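Local coordinates for hypothetical protein (Pectobacterium atrosepticum SCRI1043, PDB 2P7I) that probably transfers methyl groups from S-adenosylmethionine to an as yet unidentified substrate, as a putative member of the SAM-dependent methyltransferases, at residues 139-145 against 176-182; 191-197 against 241-247. All blocks are in the same frame, centred on the assembly; numbering follows the deposited sequence. Where two conformers were deposited one is given.

Contact 1 of 2, residues 139-145 against 176-182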
ATOM      1  N   LEU B 139     -21.942  -5.805  -2.373  1.00 25.24           N
ATOM      2  CA  LEU B 139     -21.863  -5.229  -1.039  1.00 24.83           C
ATOM      3  C   LEU B 139     -20.857  -4.088  -0.979  1.00 25.39           C
ATOM      4  O   LEU B 139     -19.679  -4.296  -1.111  1.00 28.97           O
ATOM      5  CB  LEU B 139     -21.464  -6.314  -0.002  1.00 25.57           C
ATOM      6  CG  LEU B 139     -21.292  -5.868   1.445  1.00 26.61           C
ATOM      7  CD1 LEU B 139     -22.617  -5.275   2.000  1.00 25.21           C
ATOM      8  CD2 LEU B 139     -20.865  -7.081   2.311  1.00 24.23           C
ATOM      9  N   VAL B 140     -21.350  -2.873  -0.781  1.00 24.18           N
ATOM     10  CA  VAL B 140     -20.458  -1.691  -0.842  1.00 26.04           C
ATOM     11  C   VAL B 140     -20.712  -0.822   0.374  1.00 26.87           C
ATOM     12  O   VAL B 140     -21.825  -0.511   0.660  1.00 26.96           O
ATOM     13  CB  VAL B 140     -20.620  -0.871  -2.144  1.00 28.28           C
ATOM     14  CG1 VAL B 140     -19.699   0.343  -2.143  1.00 30.04           C
ATOM     15  CG2 VAL B 140     -20.342  -1.730  -3.377  1.00 25.68           C
ATOM     16  N   CYS B 141     -19.638  -0.413   1.058  1.00 28.50           N
ATOM     17  CA  CYS B 141     -19.727   0.488   2.188  1.00 26.37           C
ATOM     18  C   CYS B 141     -18.642   1.563   2.121  1.00 24.53           C
ATOM     19  O   CYS B 141     -17.573   1.345   1.524  1.00 26.05           O
ATOM     20  CB  CYS B 141     -19.508  -0.302   3.475  1.00 26.30           C
ATOM     21  SG  CYS B 141     -20.837  -1.457   3.879  1.00 33.84           S
ATOM     22  N   PRO B 142     -18.870   2.695   2.791  1.00 25.58           N
ATOM     23  CA  PRO B 142     -17.827   3.700   2.945  1.00 27.10           C
ATOM     24  C   PRO B 142     -16.629   3.111   3.700  1.00 27.74           C
ATOM     25  O   PRO B 142     -16.785   2.337   4.624  1.00 30.87           O
ATOM     26  CB  PRO B 142     -18.519   4.818   3.745  1.00 28.22           C
ATOM     27  CG  PRO B 142     -19.823   4.529   3.794  1.00 27.29           C
ATOM     28  CD  PRO B 142     -20.102   3.116   3.440  1.00 23.71           C
ATOM     29  N   ASN B 143     -15.434   3.416   3.250  1.00 24.95           N
ATOM     30  CA  ASN B 143     -14.227   2.824   3.779  1.00 26.47           C
ATOM     31  C   ASN B 143     -13.564   3.649   4.858  1.00 27.53           C
ATOM     32  O   ASN B 143     -13.190   4.812   4.636  1.00 24.52           O
ATOM     33  CB  ASN B 143     -13.280   2.664   2.606  1.00 24.96           C
ATOM     34  CG  ASN B 143     -11.982   2.030   2.956  1.00 26.21           C
ATOM     35  OD1 ASN B 143     -11.869   1.292   3.955  1.00 27.52           O
ATOM     36  ND2 ASN B 143     -10.991   2.241   2.101  1.00 25.38           N
ATOM     37  N   ALA B 144     -13.326   3.013   5.988  1.00 24.53           N
ATOM     38  CA  ALA B 144     -12.606   3.626   7.088  1.00 23.06           C
ATOM     39  C   ALA B 144     -11.242   4.100   6.684  1.00 22.75           C
ATOM     40  O   ALA B 144     -10.714   5.059   7.255  1.00 21.84           O
ATOM     41  CB  ALA B 144     -12.489   2.634   8.247  1.00 22.73           C
ATOM     42  N   ASN B 145     -10.573   3.340   5.806  1.00 25.40           N
ATOM     43  CA  ASN B 145      -9.196   3.581   5.490  1.00 26.66           C
ATOM     44  C   ASN B 145      -9.015   4.432   4.237  1.00 26.43           C
ATOM     45  O   ASN B 145      -7.932   4.537   3.738  1.00 26.50           O
ATOM     46  CB  ASN B 145      -8.436   2.285   5.347  1.00 26.42           C
ATOM     47  CG  ASN B 145      -8.468   1.474   6.595  1.00 30.12           C
ATOM     48  OD1 ASN B 145      -8.778   1.992   7.661  1.00 25.99           O
ATOM     49  ND2 ASN B 145      -8.139   0.188   6.479  1.00 25.61           N
ATOM     50  N   THR B 176     -18.080   1.886  10.899  1.00 27.34           N
ATOM     51  CA  THR B 176     -17.358   2.395   9.777  1.00 22.16           C
ATOM     52  C   THR B 176     -16.500   1.228   9.388  1.00 23.27           C
ATOM     53  O   THR B 176     -15.484   0.947  10.057  1.00 25.25           O
ATOM     54  CB  THR B 176     -16.490   3.580  10.148  1.00 24.27           C
ATOM     55  OG1 THR B 176     -17.299   4.596  10.788  1.00 23.10           O
ATOM     56  CG2 THR B 176     -15.888   4.249   8.860  1.00 23.17           C
ATOM     57  N   TYR B 177     -16.944   0.523   8.358  1.00 22.49           N
ATOM     58  CA  TYR B 177     -16.232  -0.647   7.869  1.00 22.75           C
ATOM     59  C   TYR B 177     -14.925  -0.352   7.201  1.00 27.80           C
ATOM     60  O   TYR B 177     -14.725   0.662   6.575  1.00 25.47           O
ATOM     61  CB  TYR B 177     -17.088  -1.394   6.852  1.00 23.45           C
ATOM     62  CG  TYR B 177     -18.235  -2.199   7.483  1.00 27.34           C
ATOM     63  CD1 TYR B 177     -17.983  -3.373   8.170  1.00 26.12           C
ATOM     64  CD2 TYR B 177     -19.551  -1.756   7.409  1.00 28.99           C
ATOM     65  CE1 TYR B 177     -19.021  -4.120   8.737  1.00 24.02           C
ATOM     66  CE2 TYR B 177     -20.581  -2.490   7.967  1.00 27.92           C
ATOM     67  CZ  TYR B 177     -20.315  -3.669   8.610  1.00 28.70           C
ATOM     68  OH  TYR B 177     -21.317  -4.411   9.162  1.00 25.03           O
ATOM     69  N   ALA B 178     -14.050  -1.323   7.307  1.00 24.42           N
ATOM     70  CA  ALA B 178     -12.864  -1.447   6.422  1.00 23.82           C
ATOM     71  C   ALA B 178     -12.956  -2.860   5.827  1.00 22.56           C
ATOM     72  O   ALA B 178     -13.867  -3.652   6.189  1.00 25.41           O
ATOM     73  CB  ALA B 178     -11.553  -1.247   7.224  1.00 24.81           C
ATOM     74  N   LEU B 179     -12.034  -3.213   4.953  1.00 25.84           N
ATOM     75  CA  LEU B 179     -12.087  -4.540   4.325  1.00 28.76           C
ATOM     76  C   LEU B 179     -12.049  -5.663   5.341  1.00 29.15           C
ATOM     77  O   LEU B 179     -12.670  -6.725   5.147  1.00 27.34           O
ATOM     78  CB  LEU B 179     -11.007  -4.667   3.273  1.00 28.98           C
ATOM     79  CG  LEU B 179     -11.277  -3.968   1.926  1.00 30.28           C
ATOM     80  CD1 LEU B 179      -9.989  -3.712   1.199  1.00 30.05           C
ATOM     81  CD2 LEU B 179     -12.184  -4.822   1.067  1.00 23.82           C
ATOM     82  N   ASP B 180     -11.344  -5.462   6.446  1.00 29.38           N
ATOM     83  CA  ASP B 180     -11.237  -6.521   7.430  1.00 26.36           C
ATOM     84  C   ASP B 180     -12.568  -6.833   8.124  1.00 25.08           C
ATOM     85  O   ASP B 180     -12.992  -8.025   8.227  1.00 26.67           O
ATOM     86  CB  ASP B 180     -10.051  -6.290   8.416  1.00 26.08           C
ATOM     87  CG  ASP B 180     -10.250  -5.121   9.399  1.00 33.46           C
ATOM     88  OD1 ASP B 180     -10.694  -4.029   8.987  1.00 31.19           O
ATOM     89  OD2 ASP B 180      -9.880  -5.274  10.588  1.00 28.21           O
ATOM     90  N   THR B 181     -13.261  -5.792   8.591  1.00 25.98           N
ATOM     91  CA  THR B 181     -14.466  -5.989   9.337  1.00 23.70           C
ATOM     92  C   THR B 181     -15.646  -6.289   8.412  1.00 24.95           C
ATOM     93  O   THR B 181     -16.570  -7.004   8.772  1.00 24.79           O
ATOM     94  CB  THR B 181     -14.779  -4.722  10.179  1.00 22.14           C
ATOM     95  OG1 THR B 181     -14.675  -3.557   9.340  1.00 25.28           O
ATOM     96  CG2 THR B 181     -13.779  -4.609  11.368  1.00 21.75           C
ATOM     97  N   LEU B 182     -15.644  -5.706   7.223  1.00 24.74           N
ATOM     98  CA  LEU B 182     -16.667  -6.041   6.224  1.00 25.31           C
ATOM     99  C   LEU B 182     -16.635  -7.529   5.790  1.00 25.71           C
ATOM    100  O   LEU B 182     -17.650  -8.184   5.812  1.00 24.14           O
ATOM    101  CB  LEU B 182     -16.567  -5.082   5.019  1.00 24.05           C
ATOM    102  CG  LEU B 182     -17.753  -5.112   4.024  1.00 25.59           C
ATOM    103  CD1 LEU B 182     -19.088  -4.788   4.708  1.00 25.10           C
ATOM    104  CD2 LEU B 182     -17.511  -4.126   2.806  1.00 25.38           C
TER
HETATM  105  O   HOH W   1     -18.720   1.661   6.495  1.00 25.14           O
HETATM  106  O   HOH W   2     -10.478  -1.197   3.833  1.00 25.43           O
HETATM  107  O   HOH W   3      -8.232  -2.077   8.651  1.00 37.22           O
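This is a buried contact in the Rossmann-like methyltransferase domain. The C-terminal end of strand 135-142 and the loop after it meet loop 176-178, which leads into helix 179-188. One direct backbone hydrogen bond joins them, Ala144 N to Tyr177 O at 2.8 Å. Waters fill the gaps beside it. One accepts from Tyr177 N and donates to Pro142 O, both at 2.8 Å. Another accepts from Leu179 N, at the first turn of the helix, and donates to Asn143 OD1. The same Asn143 OD1 accepts from Asn145 N at 3.0 Å, which makes an Asx turn, while Asn143 ND2 hydrogen-bonds to Asp235 O and Cys237 O. From the helix, Leu182 CD1 lies 3.8 Å from Leu139 CD2. Cys141 SG sits 4.7 Å from the Tyr177 ring centroid in an oblique sulfur-aromatic contact. Ala178 is the N-cap residue, and Ala178 N donates to Thr181 OG1 at 3.1 Å. The loop after the strand thus meets the N-cap of a helix packed on the central sheet, a feature of the Rossmann-like fold.

Contact 2 of 2, residues 191-197 against 241-247; sequences LQVTYRS and FLLCEKG
Seven hydrogen bonds between backbones and one between side chains join strands 192-197 and 241-245, an antiparallel pair carrying a classic beta bulge at the antiparallel end of the methyltransferase sheet. Gln192 pairs with Glu245 through N to O and O to N bonds, both 2.8 Å. At the bulge Thr194 N (2.8 Å) and Tyr195 N (3.2 Å) both donate to Leu243 O; Thr194 has psi near -36°, and the register shifts by one. Leu243 N donates to Tyr195 O at 2.9 Å. Ser197 N donates to Phe241 O at 2.9 Å, and Phe241 N to Ser197 O at 3.0 Å. Thr194 OG1 (chi1 m) donates to Glu245 OE2 at 3.1 Å. The axes of these short segments come within 4.4 Å, with 138° between their N-to-C directions. The non-hydrogen-bonded pairs Val193-Cys244 and Arg196-Leu242 share the face covered by helix 179-188, where Arg196 NE forms a salt bridge with Glu183. On the other face Tyr195 meets Phe40 of a neighbouring subunit edge-to-face. Val193 CG2 packs 4.0 Å from Cys244 SG.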
ATOM      1  N   LEU B 191     -22.007 -16.065   3.848  1.00 26.39           N
ATOM      2  CA  LEU B 191     -21.711 -15.750   2.465  1.00 25.38           C
ATOM      3  C   LEU B 191     -20.340 -16.182   2.070  1.00 28.19           C
ATOM      4  O   LEU B 191     -19.448 -16.299   2.932  1.00 28.37           O
ATOM      5  CB  LEU B 191     -21.762 -14.253   2.216  1.00 24.92           C
ATOM      6  CG  LEU B 191     -23.153 -13.601   2.355  1.00 24.79           C
ATOM      7  CD1 LEU B 191     -23.012 -12.115   2.681  1.00 27.72           C
ATOM      8  CD2 LEU B 191     -24.003 -13.835   1.072  1.00 27.36           C
ATOM      9  N   GLN B 192     -20.172 -16.442   0.769  1.00 26.54           N
ATOM     10  CA  GLN B 192     -18.858 -16.719   0.190  0.50 28.68           C
ATOM     11  C   GLN B 192     -18.374 -15.421  -0.418  1.00 29.10           C
ATOM     12  O   GLN B 192     -19.053 -14.868  -1.253  1.00 31.50           O
ATOM     13  CB  GLN B 192     -18.930 -17.789  -0.908  0.50 30.14           C
ATOM     14  CG  GLN B 192     -19.512 -19.127  -0.462  0.50 33.61           C
ATOM     15  CD  GLN B 192     -19.170 -20.291  -1.415  0.50 42.70           C
ATOM     16  OE1 GLN B 192     -20.051 -20.863  -2.059  0.50 41.49           O
ATOM     17  NE2 GLN B 192     -17.892 -20.641  -1.488  0.50 39.04           N
ATOM     18  N   VAL B 193     -17.220 -14.928   0.012  1.00 26.54           N
ATOM     19  CA  VAL B 193     -16.686 -13.701  -0.559  1.00 28.38           C
ATOM     20  C   VAL B 193     -15.833 -14.112  -1.722  1.00 26.94           C
ATOM     21  O   VAL B 193     -14.844 -14.829  -1.555  1.00 30.86           O
ATOM     22  CB  VAL B 193     -15.897 -12.876   0.487  1.00 29.14           C
ATOM     23  CG1 VAL B 193     -15.180 -11.720  -0.204  1.00 27.15           C
ATOM     24  CG2 VAL B 193     -16.820 -12.406   1.588  1.00 29.44           C
ATOM     25  N   THR B 194     -16.203 -13.653  -2.912  1.00 28.71           N
ATOM     26  CA  THR B 194     -15.600 -14.056  -4.162  0.50 29.00           C
ATOM     27  C   THR B 194     -14.570 -13.052  -4.675  1.00 29.58           C
ATOM     28  O   THR B 194     -13.585 -13.432  -5.289  1.00 32.14           O
ATOM     29  CB  THR B 194     -16.722 -14.192  -5.194  0.50 29.98           C
ATOM     30  OG1 THR B 194     -17.667 -15.173  -4.723  0.50 31.55           O
ATOM     31  CG2 THR B 194     -16.190 -14.586  -6.543  0.50 26.52           C
ATOM     32  N   TYR B 195     -14.856 -11.762  -4.452  1.00 28.52           N
ATOM     33  CA  TYR B 195     -13.955 -10.700  -4.908  0.70 26.64           C
ATOM     34  C   TYR B 195     -13.956  -9.550  -3.937  1.00 27.84           C
ATOM     35  O   TYR B 195     -14.986  -9.193  -3.376  1.00 25.56           O
ATOM     36  CB  TYR B 195     -14.278 -10.204  -6.320  0.70 29.72           C
ATOM     37  CG  TYR B 195     -13.141 -10.480  -7.268  0.70 31.54           C
ATOM     38  CD1 TYR B 195     -12.197  -9.508  -7.588  0.70 38.54           C
ATOM     39  CD2 TYR B 195     -12.974 -11.745  -7.801  0.70 38.78           C
ATOM     40  CE1 TYR B 195     -11.121  -9.815  -8.462  0.70 36.55           C
ATOM     41  CE2 TYR B 195     -11.920 -12.048  -8.651  0.70 27.91           C
ATOM     42  CZ  TYR B 195     -11.007 -11.100  -8.976  0.70 38.86           C
ATOM     43  OH  TYR B 195      -9.986 -11.490  -9.839  0.70 39.66           O
ATOM     44  N   ARG B 196     -12.781  -8.971  -3.731  1.00 27.35           N
ATOM     45  CA  ARG B 196     -12.613  -7.791  -2.901  1.00 27.11           C
ATOM     46  C   ARG B 196     -11.983  -6.715  -3.783  1.00 26.54           C
ATOM     47  O   ARG B 196     -11.034  -7.004  -4.527  1.00 29.23           O
ATOM     48  CB  ARG B 196     -11.657  -8.036  -1.744  1.00 27.50           C
ATOM     49  CG  ARG B 196     -11.964  -9.292  -0.936  1.00 29.20           C
ATOM     50  CD  ARG B 196     -10.797 -10.136  -0.614  1.00 28.56           C
ATOM     51  NE  ARG B 196     -11.278 -11.305   0.101  1.00 24.87           N
ATOM     52  CZ  ARG B 196     -11.675 -12.430  -0.496  1.00 28.97           C
ATOM     53  NH1 ARG B 196     -11.514 -12.597  -1.803  1.00 27.36           N
ATOM     54  NH2 ARG B 196     -12.159 -13.441   0.221  1.00 28.08           N
ATOM     55  N   SER B 197     -12.531  -5.514  -3.714  1.00 26.51           N
ATOM     56  CA  SER B 197     -11.993  -4.379  -4.476  1.00 25.33           C
ATOM     57  C   SER B 197     -12.393  -3.074  -3.807  1.00 27.36           C
ATOM     58  O   SER B 197     -12.984  -3.059  -2.732  1.00 26.51           O
ATOM     59  CB  SER B 197     -12.480  -4.405  -5.939  1.00 28.84           C
ATOM     60  OG  SER B 197     -11.666  -3.565  -6.780  1.00 31.27           O
ATOM     61  N   PHE B 241     -15.760  -2.784  -1.662  1.00 27.96           N
ATOM     62  CA  PHE B 241     -16.695  -3.545  -2.467  1.00 26.87           C
ATOM     63  C   PHE B 241     -16.315  -4.996  -2.328  1.00 25.27           C
ATOM     64  O   PHE B 241     -15.204  -5.418  -2.700  1.00 24.29           O
ATOM     65  CB  PHE B 241     -16.620  -3.036  -3.936  1.00 28.58           C
ATOM     66  CG  PHE B 241     -17.303  -3.905  -4.973  1.00 27.93           C
ATOM     67  CD1 PHE B 241     -18.453  -4.644  -4.690  1.00 26.36           C
ATOM     68  CD2 PHE B 241     -16.811  -3.939  -6.266  1.00 30.59           C
ATOM     69  CE1 PHE B 241     -19.035  -5.454  -5.675  1.00 26.10           C
ATOM     70  CE2 PHE B 241     -17.424  -4.712  -7.257  1.00 28.41           C
ATOM     71  CZ  PHE B 241     -18.504  -5.504  -6.954  1.00 29.29           C
ATOM     72  N   LEU B 242     -17.217  -5.755  -1.725  1.00 26.87           N
ATOM     73  CA  LEU B 242     -17.171  -7.189  -1.747  1.00 24.10           C
ATOM     74  C   LEU B 242     -18.230  -7.803  -2.689  1.00 25.93           C
ATOM     75  O   LEU B 242     -19.404  -7.524  -2.578  1.00 22.83           O
ATOM     76  CB  LEU B 242     -17.360  -7.776  -0.337  1.00 25.86           C
ATOM     77  CG  LEU B 242     -16.372  -7.410   0.786  1.00 27.12           C
ATOM     78  CD1 LEU B 242     -16.749  -8.344   2.017  1.00 24.43           C
ATOM     79  CD2 LEU B 242     -14.961  -7.635   0.375  1.00 30.28           C
ATOM     80  N   LEU B 243     -17.781  -8.658  -3.591  1.00 25.67           N
ATOM     81  CA  LEU B 243     -18.668  -9.483  -4.412  1.00 27.12           C
ATOM     82  C   LEU B 243     -18.819 -10.790  -3.712  1.00 27.07           C
ATOM     83  O   LEU B 243     -17.841 -11.508  -3.450  1.00 26.56           O
ATOM     84  CB  LEU B 243     -18.085  -9.747  -5.807  1.00 28.75           C
ATOM     85  CG  LEU B 243     -19.059 -10.450  -6.786  1.00 29.14           C
ATOM     86  CD1 LEU B 243     -20.185  -9.451  -7.207  1.00 24.08           C
ATOM     87  CD2 LEU B 243     -18.287 -10.958  -7.994  1.00 33.38           C
ATOM     88  N   CYS B 244     -20.044 -11.149  -3.395  1.00 26.08           N
ATOM     89  CA  CYS B 244     -20.314 -12.341  -2.615  1.00 26.05           C
ATOM     90  C   CYS B 244     -21.291 -13.265  -3.330  1.00 26.91           C
ATOM     91  O   CYS B 244     -22.118 -12.820  -4.141  1.00 27.01           O
ATOM     92  CB  CYS B 244     -20.970 -11.939  -1.299  1.00 26.11           C
ATOM     93  SG  CYS B 244     -19.973 -10.835  -0.248  1.00 29.03           S
ATOM     94  N   GLU B 245     -21.167 -14.542  -3.032  1.00 28.46           N
ATOM     95  CA  GLU B 245     -22.069 -15.585  -3.531  1.00 25.24           C
ATOM     96  C   GLU B 245     -22.608 -16.365  -2.356  1.00 25.58           C
ATOM     97  O   GLU B 245     -22.146 -16.215  -1.210  1.00 26.01           O
ATOM     98  CB  GLU B 245     -21.353 -16.479  -4.542  1.00 28.68           C
ATOM     99  CG  GLU B 245     -21.125 -15.662  -5.812  1.00 33.13           C
ATOM    100  CD  GLU B 245     -20.287 -16.359  -6.873  1.00 42.67           C
ATOM    101  OE1 GLU B 245     -20.666 -17.451  -7.301  1.00 46.70           O
ATOM    102  OE2 GLU B 245     -19.265 -15.788  -7.303  1.00 65.24           O
ATOM    103  N   LYS B 246     -23.619 -17.164  -2.649  1.00 25.44           N
ATOM    104  CA  LYS B 246     -24.353 -17.869  -1.606  1.00 26.05           C
ATOM    105  C   LYS B 246     -23.522 -19.015  -1.046  1.00 27.25           C
ATOM    106  O   LYS B 246     -22.903 -19.768  -1.789  1.00 28.88           O
ATOM    107  CB  LYS B 246     -25.669 -18.405  -2.196  1.00 25.72           C
ATOM    108  CG  LYS B 246     -26.494 -19.184  -1.254  1.00 33.74           C
ATOM    109  CD  LYS B 246     -27.905 -19.461  -1.854  1.00 32.14           C
ATOM    110  CE  LYS B 246     -28.746 -20.258  -0.836  1.00 44.97           C
ATOM    111  NZ  LYS B 246     -30.236 -20.294  -1.160  1.00 46.17           N
ATOM    112  N   GLY B 247     -23.490 -19.138   0.278  1.00 27.18           N
ATOM    113  CA  GLY B 247     -22.936 -20.342   0.949  1.00 29.00           C
ATOM    114  C   GLY B 247     -24.046 -21.247   1.496  1.00 33.48           C
ATOM    115  O   GLY B 247     -25.117 -20.760   1.802  1.00 32.05           O
TER

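The two contacts lie in series along the chain: contact 1 closes before contact 2 opens. Their centres are 13 Å apart. Helix 179-188 of contact 1 leads directly into strand 192-201 of contact 2. Both contacts reach one mixed sheet. In it strand 135-142 is parallel to strands 46-49, 67-71, 88-92 and 104-110, and strand 237-245 runs antiparallel between it and strand 192-201. Leu139 O is probably hydrogen-bonded to Leu242 N at 2.9 Å. The helix of contact 1 covers a face of the sheet whose edge, within this chain, contact 2 builds. The strand order 3-2-1-4-5-7-6, with one antiparallel strand, is the signature of class I SAM-dependent methyltransferases. The antiparallel end also meets a neighbouring subunit.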